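Long-range contact in lysyl oxidase (Pichia pastoris, PDB 1W7C), which probably oxidises primary amines, including peptidyl lysine, to aldehydes as a copper and topaquinone enzyme: residues Asn564-Gly578 and His670-Asp682. Sequence-based numbering, arbitrary orientation. Where two conformers were deposited one is given.
Sequences NSFGNPRAYNIMPGG and HASFMLTPFNYFD
Tyr680 O is gripped twice by one guanidinium: NE of Arg570 meets this carbonyl oxygen at 2.8 Å, in the carbonyl plane and on a lone pair, while NH2 reaches it by a longer, more bent bond of 3.1 Å, tilted from that plane. The arginine chain, bent at its third torsion (chi3 76°), lays the guanidinium over the Tyr680 ring in a cation-pi stack, CZ of Arg570 4.0 Å from the centroid. The opposite face of that ring takes the edge of Tyr572, planes 72° apart, in a T-shaped pair. Pro677 in turn sets its CA over the Tyr572 ring, a CH-pi contact. With an alanine in place of Arg570 both donors and the cation over the ring are gone, which would probably set the Tyr680 ring freer to turn and leave Glu329 and Glu562 without this salt-bridge partner.

Strands 569-576 and 670-678 pair antiparallel; N of Met575 donates to O of Met674 at 2.8 Å, nearly straight (178°). Beyond them, Asp682 receives Ser565 on the syn sides of both carboxylate oxygens, OD2 to OG at 2.6 Å and OD1 to N at 2.8 Å. Asn679 stacks its amide on that of Asn568; ND2 of Asn568 and OD1 of Asn679 bond to Lys478 O and Ser658 N of the second subunit. In this copper amine oxidase domain, strand pairing thus gives way to side-chain chemistry that ties two loops at the dimer interface.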
# COMPACT_ATOMS: atom_id res chain seq x y z
N ASN A 564 -10.40 12.27 24.80
CA ASN A 564 -9.81 11.22 25.62
C ASN A 564 -9.29 11.82 26.93
O ASN A 564 -9.54 13.02 27.23
CB ASN A 564 -8.78 10.38 24.83
CG ASN A 564 -7.44 11.05 24.64
OD1 ASN A 564 -7.20 12.18 25.09
ND2 ASN A 564 -6.55 10.35 23.95
N SER A 565 -8.66 10.98 27.74
CA SER A 565 -8.32 11.37 29.11
C SER A 565 -7.26 12.46 29.16
O SER A 565 -7.10 13.10 30.20
CB SER A 565 -7.87 10.16 29.92
OG SER A 565 -8.94 9.25 30.04
N PHE A 566 -6.55 12.67 28.06
CA PHE A 566 -5.48 13.67 28.00
C PHE A 566 -5.88 14.94 27.28
O PHE A 566 -5.05 15.79 26.99
CB PHE A 566 -4.22 13.02 27.43
CG PHE A 566 -3.94 11.72 28.09
CD1 PHE A 566 -4.13 10.53 27.42
CD2 PHE A 566 -3.65 11.68 29.44
CE1 PHE A 566 -3.99 9.33 28.05
CE2 PHE A 566 -3.50 10.45 30.09
CZ PHE A 566 -3.65 9.29 29.39
N GLY A 567 -7.18 15.09 27.04
CA GLY A 567 -7.73 16.33 26.52
C GLY A 567 -7.78 16.42 25.01
O GLY A 567 -8.22 17.40 24.47
N ASN A 568 -7.37 15.36 24.31
CA ASN A 568 -7.37 15.39 22.85
C ASN A 568 -8.75 15.01 22.33
O ASN A 568 -9.32 14.03 22.79
CB ASN A 568 -6.33 14.40 22.31
CG ASN A 568 -4.92 14.76 22.71
OD1 ASN A 568 -4.47 15.89 22.49
ND2 ASN A 568 -4.24 13.84 23.40
N PRO A 569 -9.25 15.73 21.34
CA PRO A 569 -10.47 15.29 20.66
C PRO A 569 -10.38 13.84 20.19
O PRO A 569 -9.38 13.43 19.57
CB PRO A 569 -10.57 16.24 19.48
CG PRO A 569 -9.88 17.52 19.91
CD PRO A 569 -8.72 16.97 20.75
N ARG A 570 -11.40 13.05 20.45
CA ARG A 570 -11.45 11.71 19.90
C ARG A 570 -11.51 11.84 18.38
O ARG A 570 -12.29 12.63 17.86
CB ARG A 570 -12.69 10.99 20.39
CG ARG A 570 -12.73 10.76 21.88
CD ARG A 570 -13.89 9.95 22.33
NE ARG A 570 -13.66 8.57 22.02
CZ ARG A 570 -14.59 7.62 22.09
NH1 ARG A 570 -15.84 7.92 22.38
NH2 ARG A 570 -14.26 6.39 21.87
N ALA A 571 -10.67 11.09 17.65
CA ALA A 571 -10.60 11.29 16.20
C ALA A 571 -10.33 10.00 15.46
O ALA A 571 -9.86 9.02 16.02
CB ALA A 571 -9.54 12.33 15.87
N TYR A 572 -10.64 10.03 14.17
CA TYR A 572 -10.19 9.04 13.21
C TYR A 572 -9.40 9.77 12.14
O TYR A 572 -9.79 10.86 11.68
CB TYR A 572 -11.35 8.21 12.59
CG TYR A 572 -11.53 6.85 13.23
CD1 TYR A 572 -12.06 6.72 14.52
CD2 TYR A 572 -11.16 5.69 12.57
CE1 TYR A 572 -12.17 5.49 15.11
CE2 TYR A 572 -11.30 4.44 13.15
CZ TYR A 572 -11.80 4.32 14.44
OH TYR A 572 -11.95 3.12 15.06
N ASN A 573 -8.29 9.15 11.76
CA ASN A 573 -7.42 9.66 10.69
C ASN A 573 -7.79 8.96 9.40
O ASN A 573 -7.80 7.73 9.37
CB ASN A 573 -5.96 9.41 11.13
CG ASN A 573 -4.91 9.60 10.06
OD1 ASN A 573 -3.88 8.90 10.13
ND2 ASN A 573 -5.06 10.54 9.17
N ILE A 574 -8.07 9.77 8.38
CA ILE A 574 -8.25 9.27 7.01
C ILE A 574 -6.87 9.31 6.37
O ILE A 574 -6.34 10.40 6.08
CB ILE A 574 -9.23 10.13 6.20
CG1 ILE A 574 -10.57 10.28 6.94
CG2 ILE A 574 -9.42 9.51 4.82
CD1 ILE A 574 -11.56 11.20 6.22
N MET A 575 -6.28 8.12 6.19
CA MET A 575 -4.86 7.98 5.81
C MET A 575 -4.84 7.43 4.37
O MET A 575 -5.31 6.33 4.13
CB MET A 575 -4.22 6.96 6.79
CG MET A 575 -2.79 6.66 6.45
SD MET A 575 -2.06 5.40 7.53
CE MET A 575 -2.99 5.61 8.90
N PRO A 576 -4.28 8.16 3.42
CA PRO A 576 -4.17 7.62 2.06
C PRO A 576 -3.17 6.48 1.97
O PRO A 576 -2.17 6.50 2.65
CB PRO A 576 -3.71 8.80 1.23
CG PRO A 576 -2.95 9.67 2.22
CD PRO A 576 -3.69 9.52 3.54
N GLY A 577 -3.49 5.48 1.18
CA GLY A 577 -2.53 4.48 0.75
C GLY A 577 -2.20 4.77 -0.70
O GLY A 577 -2.25 5.90 -1.18
N GLY A 578 -1.95 3.74 -1.45
CA GLY A 578 -1.75 3.92 -2.86
C GLY A 578 -2.99 4.34 -3.59
O GLY A 578 -4.10 4.24 -3.12
N HIS A 670 -3.74 -1.16 -7.87
CA HIS A 670 -4.24 -1.17 -6.48
C HIS A 670 -4.37 0.23 -5.95
O HIS A 670 -3.52 1.09 -6.21
CB HIS A 670 -3.19 -1.84 -5.63
CG HIS A 670 -3.54 -1.99 -4.18
ND1 HIS A 670 -2.62 -1.73 -3.19
CD2 HIS A 670 -4.68 -2.37 -3.54
CE1 HIS A 670 -3.17 -1.93 -2.01
NE2 HIS A 670 -4.41 -2.33 -2.19
N ALA A 671 -5.43 0.46 -5.20
CA ALA A 671 -5.64 1.73 -4.52
C ALA A 671 -6.31 1.45 -3.18
O ALA A 671 -7.10 0.52 -3.05
CB ALA A 671 -6.48 2.65 -5.36
N SER A 672 -5.96 2.25 -2.15
CA SER A 672 -6.52 1.95 -0.82
C SER A 672 -6.48 3.22 0.04
O SER A 672 -5.68 4.14 -0.20
CB SER A 672 -5.76 0.85 -0.10
OG SER A 672 -4.43 1.28 0.24
N PHE A 673 -7.32 3.25 1.07
CA PHE A 673 -7.17 4.23 2.14
C PHE A 673 -7.54 3.52 3.46
O PHE A 673 -8.20 2.47 3.46
CB PHE A 673 -8.01 5.50 1.99
CG PHE A 673 -9.52 5.27 1.99
CD1 PHE A 673 -10.27 5.32 3.16
CD2 PHE A 673 -10.18 5.08 0.80
CE1 PHE A 673 -11.64 5.16 3.13
CE2 PHE A 673 -11.55 4.94 0.76
CZ PHE A 673 -12.29 4.98 1.94
N MET A 674 -7.07 4.09 4.56
CA MET A 674 -7.36 3.56 5.89
C MET A 674 -8.09 4.64 6.72
O MET A 674 -7.89 5.82 6.56
CB MET A 674 -6.10 3.13 6.64
CG MET A 674 -5.61 1.75 6.30
SD MET A 674 -4.11 1.35 7.16
CE MET A 674 -4.11 -0.28 7.09
N LEU A 675 -8.91 4.11 7.64
CA LEU A 675 -9.54 4.89 8.70
C LEU A 675 -8.98 4.30 9.98
O LEU A 675 -9.27 3.16 10.34
CB LEU A 675 -11.06 4.71 8.66
CG LEU A 675 -11.71 5.05 7.31
CD1 LEU A 675 -13.20 4.82 7.41
CD2 LEU A 675 -11.40 6.47 6.83
N THR A 676 -8.18 5.12 10.67
CA THR A 676 -7.44 4.62 11.83
C THR A 676 -7.67 5.48 13.07
O THR A 676 -7.71 6.70 12.97
CB THR A 676 -5.95 4.39 11.50
OG1 THR A 676 -5.31 3.62 12.55
CG2 THR A 676 -5.18 5.66 11.36
N PRO A 677 -7.86 4.87 14.24
CA PRO A 677 -8.07 5.67 15.44
C PRO A 677 -6.92 6.62 15.72
O PRO A 677 -5.75 6.23 15.55
CB PRO A 677 -8.15 4.63 16.54
CG PRO A 677 -8.53 3.41 15.90
CD PRO A 677 -7.94 3.43 14.53
N PHE A 678 -7.23 7.84 16.16
CA PHE A 678 -6.26 8.87 16.47
C PHE A 678 -6.74 9.61 17.69
O PHE A 678 -7.65 10.42 17.62
CB PHE A 678 -6.12 9.77 15.26
CG PHE A 678 -5.01 10.77 15.32
CD1 PHE A 678 -3.84 10.54 14.63
CD2 PHE A 678 -5.10 11.94 16.07
CE1 PHE A 678 -2.80 11.43 14.68
CE2 PHE A 678 -4.04 12.87 16.10
CZ PHE A 678 -2.90 12.59 15.40
N ASN A 679 -6.18 9.26 18.84
CA ASN A 679 -6.68 9.77 20.12
C ASN A 679 -8.13 9.40 20.41
O ASN A 679 -8.79 10.01 21.23
CB ASN A 679 -6.44 11.29 20.22
CG ASN A 679 -4.98 11.63 20.21
OD1 ASN A 679 -4.14 10.87 20.69
ND2 ASN A 679 -4.67 12.80 19.69
N TYR A 680 -8.61 8.36 19.74
CA TYR A 680 -9.99 7.92 19.86
C TYR A 680 -10.18 7.18 21.19
O TYR A 680 -11.27 7.21 21.77
CB TYR A 680 -10.34 7.01 18.67
CG TYR A 680 -11.77 6.54 18.68
CD1 TYR A 680 -12.79 7.39 18.33
CD2 TYR A 680 -12.09 5.22 19.04
CE1 TYR A 680 -14.09 6.97 18.35
CE2 TYR A 680 -13.37 4.80 19.05
CZ TYR A 680 -14.37 5.66 18.71
OH TYR A 680 -15.65 5.19 18.76
N PHE A 681 -9.13 6.51 21.65
CA PHE A 681 -9.02 5.92 22.96
C PHE A 681 -7.88 6.59 23.73
O PHE A 681 -7.18 7.46 23.20
CB PHE A 681 -8.77 4.41 22.84
CG PHE A 681 -9.84 3.64 22.08
CD1 PHE A 681 -11.14 3.52 22.58
CD2 PHE A 681 -9.52 2.95 20.91
CE1 PHE A 681 -12.08 2.79 21.89
CE2 PHE A 681 -10.47 2.18 20.24
CZ PHE A 681 -11.74 2.09 20.74
N ASP A 682 -7.63 6.15 24.95
CA ASP A 682 -6.45 6.52 25.69
C ASP A 682 -5.20 5.74 25.28
O ASP A 682 -4.08 6.15 25.59
CB ASP A 682 -6.67 6.32 27.19
CG ASP A 682 -7.65 7.29 27.79
OD1 ASP A 682 -8.00 8.30 27.15
OD2 ASP A 682 -8.06 7.09 28.96
O HOH W 1 -3.81 10.89 23.49
O HOH W 2 -6.89 14.35 18.69
O HOH W 3 -5.25 6.68 -1.33
O HOH W 4 -1.93 1.06 -0.65